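Local coordinates for protein transcriptional regulator PA3341 (Pseudomonas aeruginosa, PDB 2FBH) that probably binds DNA as a MarR-family transcriptional regulator with a winged helix-turn-helix fold, and holds zinc ions in the crystal, at residues Q37-L43 and L72-L76; L43-R48 and L105-E110; S52-L58 and R91-V97. All coordinates share one frame; numbering follows the deposited sequence.

Contact 1 of 3, residues Q37-L43 and L72-L76; sequences QARWLVL and LLDGL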
# COMPACT_ATOMS: atom_id res chain seq x y z
N GLN A 37 2.67 -6.52 12.59
CA GLN A 37 1.79 -5.56 11.94
C GLN A 37 2.65 -4.36 11.52
O GLN A 37 3.89 -4.52 11.26
CB GLN A 37 0.53 -5.18 12.77
CG GLN A 37 0.58 -5.45 14.30
CD GLN A 37 0.74 -6.92 14.68
OE1 GLN A 37 0.27 -7.82 14.00
NE2 GLN A 37 1.44 -7.17 15.77
N ALA A 38 2.04 -3.19 11.42
CA ALA A 38 2.83 -2.13 10.83
C ALA A 38 3.98 -1.62 11.75
O ALA A 38 4.67 -0.70 11.39
CB ALA A 38 1.91 -0.98 10.36
N ARG A 39 4.23 -2.25 12.90
CA ARG A 39 4.81 -1.51 14.03
C ARG A 39 6.16 -0.89 13.73
O ARG A 39 6.45 0.22 14.16
CB ARG A 39 4.87 -2.37 15.27
CG ARG A 39 3.48 -2.79 15.55
CD ARG A 39 3.22 -3.04 16.94
NE ARG A 39 3.95 -4.16 17.46
CZ ARG A 39 3.47 -4.88 18.47
NH1 ARG A 39 2.25 -4.61 18.95
NH2 ARG A 39 4.17 -5.89 18.99
N TRP A 40 6.96 -1.58 12.93
CA TRP A 40 8.28 -1.05 12.59
C TRP A 40 8.20 0.23 11.73
O TRP A 40 9.12 1.08 11.77
CB TRP A 40 9.13 -2.10 11.88
CG TRP A 40 8.56 -2.71 10.57
CD1 TRP A 40 8.00 -3.97 10.43
CD2 TRP A 40 8.56 -2.13 9.25
NE1 TRP A 40 7.62 -4.17 9.12
CE2 TRP A 40 7.95 -3.06 8.38
CE3 TRP A 40 9.03 -0.92 8.72
CZ2 TRP A 40 7.80 -2.83 6.98
CZ3 TRP A 40 8.86 -0.67 7.33
CH2 TRP A 40 8.28 -1.61 6.50
N LEU A 41 7.09 0.37 11.01
CA LEU A 41 6.83 1.50 10.10
C LEU A 41 6.39 2.78 10.85
O LEU A 41 6.67 3.88 10.43
CB LEU A 41 5.78 1.08 9.08
CG LEU A 41 5.70 1.71 7.69
CD1 LEU A 41 4.65 2.79 7.67
CD2 LEU A 41 7.05 2.25 7.19
N VAL A 42 5.73 2.59 11.99
CA VAL A 42 5.52 3.65 12.97
C VAL A 42 6.87 4.14 13.53
O VAL A 42 7.11 5.34 13.50
CB VAL A 42 4.51 3.18 14.08
CG1 VAL A 42 4.42 4.21 15.19
CG2 VAL A 42 3.08 2.93 13.44
N LEU A 43 7.74 3.23 14.03
CA LEU A 43 9.08 3.53 14.50
C LEU A 43 9.88 4.26 13.44
O LEU A 43 10.53 5.26 13.71
CB LEU A 43 9.82 2.25 14.84
CG LEU A 43 9.35 1.58 16.13
CD1 LEU A 43 10.28 0.41 16.44
CD2 LEU A 43 9.35 2.61 17.39
N LEU A 72 -1.32 -0.42 17.46
CA LEU A 72 0.10 -0.44 17.15
C LEU A 72 0.89 0.26 18.21
O LEU A 72 1.88 -0.29 18.67
CB LEU A 72 0.37 0.25 15.77
CG LEU A 72 -0.34 -0.47 14.64
CD1 LEU A 72 -0.04 0.32 13.34
CD2 LEU A 72 0.11 -1.97 14.53
N LEU A 73 0.40 1.43 18.64
CA LEU A 73 1.12 2.22 19.63
C LEU A 73 1.13 1.45 20.99
O LEU A 73 2.14 1.50 21.67
CB LEU A 73 0.52 3.61 19.80
CG LEU A 73 0.82 4.58 18.63
CD1 LEU A 73 -0.02 5.80 18.80
CD2 LEU A 73 2.33 4.96 18.58
N ASP A 74 0.01 0.80 21.36
CA ASP A 74 -0.03 0.03 22.65
C ASP A 74 1.10 -1.02 22.64
O ASP A 74 1.83 -1.21 23.62
CB ASP A 74 -1.32 -0.78 22.82
CG ASP A 74 -2.56 0.08 23.17
OD1 ASP A 74 -2.39 1.24 23.60
OD2 ASP A 74 -3.69 -0.43 22.93
N GLY A 75 1.25 -1.69 21.50
CA GLY A 75 2.33 -2.62 21.32
C GLY A 75 3.70 -2.02 21.52
O GLY A 75 4.49 -2.55 22.28
N LEU A 76 3.99 -0.89 20.88
CA LEU A 76 5.28 -0.32 20.97
C LEU A 76 5.53 0.23 22.42
O LEU A 76 6.60 0.17 22.92
CB LEU A 76 5.32 0.87 20.00
CG LEU A 76 5.41 0.42 18.52
CD1 LEU A 76 5.48 1.69 17.65
CD2 LEU A 76 6.65 -0.43 18.32

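Contact 2 of 3, residues L43-R48 and L105-E110; sequences LLHLAR and LIADIE. With SO4 (sulfate ion), chain E.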
# COMPACT_ATOMS: atom_id res chain seq x y z
N LEU A 43 7.74 3.23 14.03
CA LEU A 43 9.08 3.53 14.50
C LEU A 43 9.88 4.26 13.44
O LEU A 43 10.53 5.26 13.71
CB LEU A 43 9.82 2.25 14.84
CG LEU A 43 9.35 1.58 16.13
CD1 LEU A 43 10.28 0.41 16.44
CD2 LEU A 43 9.35 2.61 17.39
N LEU A 44 9.78 3.76 12.21
CA LEU A 44 10.61 4.35 11.16
C LEU A 44 10.17 5.79 10.97
O LEU A 44 11.01 6.68 10.91
CB LEU A 44 10.44 3.58 9.88
CG LEU A 44 11.70 3.25 9.15
CD1 LEU A 44 11.30 2.99 7.71
CD2 LEU A 44 12.81 4.29 9.33
N HIS A 45 8.85 6.04 10.94
CA HIS A 45 8.36 7.38 10.74
C HIS A 45 8.65 8.32 11.92
O HIS A 45 8.95 9.51 11.73
CB HIS A 45 6.90 7.32 10.38
CG HIS A 45 6.65 6.84 8.97
ND1 HIS A 45 5.98 7.60 8.03
CD2 HIS A 45 7.03 5.70 8.34
CE1 HIS A 45 5.91 6.92 6.89
NE2 HIS A 45 6.54 5.77 7.05
N LEU A 46 8.62 7.78 13.13
CA LEU A 46 9.03 8.56 14.28
C LEU A 46 10.49 8.94 14.19
O LEU A 46 10.88 10.04 14.60
CB LEU A 46 8.78 7.75 15.59
CG LEU A 46 7.33 7.75 15.97
CD1 LEU A 46 7.17 6.73 17.17
CD2 LEU A 46 6.84 9.11 16.40
N ALA A 47 11.30 8.03 13.71
CA ALA A 47 12.74 8.25 13.64
C ALA A 47 13.03 9.37 12.64
O ALA A 47 14.07 10.06 12.75
CB ALA A 47 13.41 7.01 13.15
N ARG A 48 12.16 9.47 11.65
CA ARG A 48 12.44 10.35 10.49
C ARG A 48 11.93 11.75 10.58
O ARG A 48 12.37 12.63 9.81
CB ARG A 48 11.89 9.73 9.24
CG ARG A 48 12.77 8.57 8.82
CD ARG A 48 12.19 7.88 7.57
NE ARG A 48 13.12 6.80 7.22
CZ ARG A 48 12.90 5.94 6.23
NH1 ARG A 48 11.81 6.06 5.48
NH2 ARG A 48 13.82 5.00 5.94
N LEU A 105 17.42 0.16 18.38
CA LEU A 105 16.47 -0.44 17.49
C LEU A 105 16.29 0.39 16.21
O LEU A 105 16.38 -0.17 15.11
CB LEU A 105 15.10 -0.62 18.19
CG LEU A 105 14.04 -1.20 17.28
CD1 LEU A 105 14.47 -2.65 16.80
CD2 LEU A 105 12.74 -1.24 18.10
N ILE A 106 15.98 1.67 16.34
CA ILE A 106 15.83 2.54 15.16
C ILE A 106 17.10 2.55 14.32
O ILE A 106 17.01 2.57 13.08
CB ILE A 106 15.59 3.99 15.56
CG1 ILE A 106 14.27 4.12 16.34
CG2 ILE A 106 15.59 4.91 14.31
CD1 ILE A 106 13.18 3.70 15.61
N ALA A 107 18.27 2.59 14.97
CA ALA A 107 19.51 2.54 14.15
C ALA A 107 19.53 1.30 13.22
O ALA A 107 19.93 1.38 12.03
CB ALA A 107 20.70 2.54 15.07
N ASP A 108 19.17 0.13 13.77
CA ASP A 108 19.13 -1.07 12.99
C ASP A 108 18.06 -1.03 11.91
O ASP A 108 18.33 -1.45 10.81
CB ASP A 108 18.94 -2.33 13.88
CG ASP A 108 20.17 -2.60 14.76
OD1 ASP A 108 21.22 -1.98 14.51
OD2 ASP A 108 20.07 -3.40 15.72
N ILE A 109 16.89 -0.54 12.22
CA ILE A 109 15.81 -0.41 11.23
C ILE A 109 16.21 0.53 10.08
O ILE A 109 16.01 0.21 8.90
CB ILE A 109 14.53 0.13 11.92
CG1 ILE A 109 14.07 -0.94 12.96
CG2 ILE A 109 13.40 0.41 10.86
CD1 ILE A 109 12.78 -0.44 13.68
N GLU A 110 16.83 1.67 10.42
CA GLU A 110 17.27 2.56 9.34
C GLU A 110 18.36 1.93 8.47
O GLU A 110 18.35 2.11 7.26
CB GLU A 110 17.69 3.92 9.85
CG GLU A 110 16.50 4.75 10.27
CD GLU A 110 15.72 5.32 9.10
OE1 GLU A 110 15.30 6.47 9.19
OE2 GLU A 110 15.56 4.64 8.06
S SO4 E . 12.40 4.13 2.24
O1 SO4 E . 13.08 4.67 1.10
O2 SO4 E . 11.62 2.92 1.95
O3 SO4 E . 11.46 5.17 2.63
O4 SO4 E . 13.42 3.87 3.31

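Contact 3 of 3, residues S52-L58 and R91-V97; sequences SPTQREL and RRAKHIV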
# COMPACT_ATOMS: atom_id res chain seq x y z
N SER A 52 7.72 15.73 17.24
CA SER A 52 7.00 14.62 17.82
C SER A 52 5.58 14.75 17.36
O SER A 52 4.96 15.78 17.65
CB SER A 52 7.09 14.70 19.34
OG SER A 52 8.44 14.55 19.73
N PRO A 53 5.04 13.76 16.60
CA PRO A 53 3.71 13.91 16.02
C PRO A 53 2.60 13.67 17.02
O PRO A 53 2.77 12.99 18.05
CB PRO A 53 3.67 12.81 14.94
CG PRO A 53 4.51 11.69 15.58
CD PRO A 53 5.66 12.47 16.23
N THR A 54 1.43 14.19 16.72
CA THR A 54 0.26 13.74 17.47
C THR A 54 -0.12 12.38 16.85
O THR A 54 0.41 12.02 15.82
CB THR A 54 -0.92 14.67 17.26
OG1 THR A 54 -1.31 14.65 15.86
CG2 THR A 54 -0.51 16.09 17.67
N GLN A 55 -1.09 11.69 17.45
CA GLN A 55 -1.59 10.41 16.91
C GLN A 55 -2.18 10.59 15.53
O GLN A 55 -1.96 9.77 14.64
CB GLN A 55 -2.60 9.75 17.89
CG GLN A 55 -1.88 9.27 19.13
CD GLN A 55 -2.54 8.07 19.91
OE1 GLN A 55 -2.09 7.74 21.03
NE2 GLN A 55 -3.54 7.40 19.31
N ARG A 56 -2.90 11.69 15.36
CA ARG A 56 -3.50 12.09 14.08
C ARG A 56 -2.46 12.30 12.97
O ARG A 56 -2.68 11.90 11.83
CB ARG A 56 -4.36 13.35 14.27
CG ARG A 56 -5.38 13.27 15.41
CD ARG A 56 -6.42 14.41 15.36
NE ARG A 56 -7.35 14.26 14.24
CZ ARG A 56 -8.59 13.79 14.35
NH1 ARG A 56 -9.35 13.68 13.27
NH2 ARG A 56 -9.08 13.43 15.53
N GLU A 57 -1.32 12.90 13.31
CA GLU A 57 -0.27 13.14 12.34
C GLU A 57 0.43 11.84 11.92
O GLU A 57 0.72 11.58 10.75
CB GLU A 57 0.74 14.18 12.89
CG GLU A 57 0.18 15.62 12.97
CD GLU A 57 1.04 16.56 13.85
OE1 GLU A 57 1.80 16.05 14.70
OE2 GLU A 57 0.95 17.83 13.69
N LEU A 58 0.64 10.98 12.91
CA LEU A 58 1.35 9.73 12.69
C LEU A 58 0.52 8.75 11.85
O LEU A 58 1.05 8.03 11.01
CB LEU A 58 1.69 9.12 14.05
CG LEU A 58 2.69 7.98 14.13
CD1 LEU A 58 4.03 8.20 13.34
CD2 LEU A 58 2.98 7.74 15.66
N ARG A 91 1.13 22.81 23.85
CA ARG A 91 0.89 21.55 23.15
C ARG A 91 0.77 20.49 24.22
O ARG A 91 1.72 19.74 24.56
CB ARG A 91 1.99 21.21 22.14
CG ARG A 91 2.15 22.21 20.99
CD ARG A 91 1.06 22.09 19.88
NE ARG A 91 0.89 20.73 19.31
CZ ARG A 91 -0.07 20.42 18.43
NH1 ARG A 91 -0.21 19.17 17.96
NH2 ARG A 91 -0.91 21.37 18.02
N ARG A 92 -0.45 20.45 24.74
CA ARG A 92 -0.83 19.67 25.89
C ARG A 92 -1.40 18.31 25.52
O ARG A 92 -1.50 17.43 26.39
CB ARG A 92 -1.90 20.46 26.68
N ALA A 93 -1.83 18.15 24.26
CA ALA A 93 -2.25 16.86 23.72
C ALA A 93 -1.07 15.91 23.79
O ALA A 93 0.08 16.31 23.98
CB ALA A 93 -2.73 16.98 22.28
N LYS A 94 -1.37 14.63 23.66
CA LYS A 94 -0.31 13.65 23.73
C LYS A 94 0.39 13.62 22.37
O LYS A 94 -0.28 13.60 21.29
CB LYS A 94 -0.86 12.28 24.19
CG LYS A 94 -0.66 11.99 25.69
CD LYS A 94 -1.88 12.37 26.50
CE LYS A 94 -3.11 11.56 26.08
NZ LYS A 94 -4.36 12.39 26.15
N HIS A 95 1.72 13.68 22.43
CA HIS A 95 2.57 13.54 21.28
C HIS A 95 3.37 12.27 21.46
O HIS A 95 3.60 11.83 22.60
CB HIS A 95 3.48 14.75 21.16
CG HIS A 95 2.73 15.99 20.79
ND1 HIS A 95 1.97 16.71 21.70
CD2 HIS A 95 2.58 16.62 19.60
CE1 HIS A 95 1.41 17.74 21.08
NE2 HIS A 95 1.77 17.71 19.81
N ILE A 96 3.72 11.64 20.35
CA ILE A 96 4.34 10.33 20.45
C ILE A 96 5.82 10.55 20.36
O ILE A 96 6.29 11.19 19.45
CB ILE A 96 3.78 9.35 19.41
CG1 ILE A 96 2.27 9.22 19.64
CG2 ILE A 96 4.46 7.99 19.61
CD1 ILE A 96 1.50 9.60 18.52
N VAL A 97 6.55 10.09 21.34
CA VAL A 97 7.96 10.33 21.40
C VAL A 97 8.68 8.98 21.52
O VAL A 97 8.23 8.08 22.25
CB VAL A 97 8.31 11.21 22.65
CG1 VAL A 97 9.80 11.50 22.70
CG2 VAL A 97 7.49 12.52 22.64
O HOH W 1 9.00 11.63 18.23
O HOH W 2 -2.12 12.49 19.78

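Contact 1 of 3, residues Q37-L43 and L72-L76
Leu72 lies in the angle between the loop before helix 39-48 and that helix's first turn, its two methyls dividing the work. CD2 meets Gln37 CG at 3.5 Å and Arg39 CG at 3.6 Å, while CD1 turns to Ala38 CB, 3.8 Å away, and more loosely to Val42 CG2. One turn on, Leu76 is held in a similar way: its CD1 touches Val42 CG1 at 3.7 Å, and its branched end runs past that of Leu43 in the opposite direction. Val42 has CG1 anti to its backbone N (chi1 173°), which turns this methyl to Leu76 and Leu73 and leaves CG2 for Leu72. Arg39 closes the outer side. Its chain bends at chi3 (-66°) and lays the guanidinium beside Gly75, with NH1 only 3.1 Å from Gly75 CA and Gly75 C over one face, toward the rim. Gln37 NE2 sits over the centre of the opposite guanidinium face, so the flat group is covered by glycine backbone and an amide. No hydrogen bond crosses between the segments. Farther out, Val42 also packs on Leu58 and Val62 of helix 55-62, and Leu76 on Val82 of the wing. The short helical axes cross at -79°, the near-perpendicular seat of the probable recognition helix 66-78 on the supporting helix 39-48 in a MarR-type winged helix-turn-helix.

Contact 2 of 3, residues L43-R48 and L105-E110
Arg48 reaches Glu110 with an extended side chain and takes hold of it side-on, NE and NH2 each serving one carboxylate oxygen. NE gives its hydrogen to Glu110 OE1 at 3.0 Å, nearly straight at 165°; the shorter bond, NH2 to OE2 at 2.8 Å, uses the syn lone pair but is more bent. The guanidinium and carboxylate planes lie 30° apart, so the pair is not quite flat. Glu110 was modelled in two conformers, and this salt bridge belongs to one of them. Arg48 also turns to a sulfate ion, probably from the crystallisation liquor: NH1 binds O3 at 3.0 Å, and NH2, already bonded to the glutamate, binds O4 at 2.9 Å. Leu44 CD1 lies over one guanidinium face, near its rim, and Tyr10 of the second subunit makes a cation-pi contact with the same group. Arg23, Arg117 and the second subunit's Thr13 and Gly12 also bind the sulfate. Beneath this polar end the crossing is apolar. Ile106 CD1 packs on Leu43 CB at 3.7 Å, Ile109 CG2 on Leu44 CG at the same distance, and Ala47 CB presses on Ile106 CG2 at 3.2 Å, tighter than usual. Helix 102-120 is thereby joined to the winged helix-turn-helix core. With four N-H bonds shared equally between two anions, Arg48 probably stays charged; arginines of this chain and neutral donors of the second subunit make an anion site at the dimer interface, where Glu110 probably offsets part of the positive charge and fixes the Arg48 guanidinium.

Contact 3 of 3, residues S52-L58 and R91-V97
Ile96 N donates to Pro53 O at 2.8 Å, nearly along the C=O axis, which ties the residues leading into helix 55-62 to strand 95-98, with His95 CA-H also turned toward the same oxygen. Two waters extend the link: one accepts from Gln55 N and donates to Lys94 O, the other donates to Ile96 O and has a weak bond to Ser52 OG. The Ile96 side chain crosses that of Gln55 at about a right angle, CD1 on Gln55 CG at 3.5 Å, and meets Leu58 obliquely, CD1 to Leu58 CD2 at 3.7 Å. Gln55 continues outward, its OE1 bonded to Arg84 of the other strand. Strands 82-85 and 95-98 form the antiparallel beta-hairpin wing of the winged helix-turn-helix, and helix 55-62 is the first helix of its helix-turn-helix, so this contact sets the wing against that helix's N-terminus. There Thr54 and Glu57 make a capping box: Thr54 N donates to Glu57 OE1 at 2.8 Å, and Glu57 N returns a bond to Thr54 OG1. The chi1 of Thr54, 64°, sets OG1 between backbone N and carbonyl carbon for this bond and leaves CG2 anti to the carbonyl carbon, alongside His95, with NE2 at 3.5 Å. The same methyl lies in the plane of the Arg91 guanidinium, close to NH1. Arg91, bent at chi2 and chi3, grips His95 NE2 with two nitrogens, NE at 3.2 Å and NH1 at 3.1 Å, both tilted out of the imidazole plane. On the far side of the ring, His95 ND1 donates to Ala93 O from well above the carbonyl plane, 58° out of it, a pattern consistent with a neutral ring carrying its proton on ND1. Ser52 O approaches the ring edge at CD2.

How the contacts relate
Contacts 1 and 2 share helix 39-48, overlap at Leu43 and have centres about 11 Å apart; one end of that helix supports the probable recognition helix 66-78, the other helix 102-120. Contact 3 lies about 15 Å from contact 1 and 17 Å from contact 2, centre to centre, and touches both: Leu73 and Val42 of contact 1 meet Leu58 in contact 3, and Leu46 of contact 2 packs on Pro53. Along the chain, contact 1 alternates with each of the others, whereas both segments of contact 3 fall between those of contact 2. Helix 39-48 is thus the hub joining the helix-turn-helix and wing to the helix leading back toward the dimer interface.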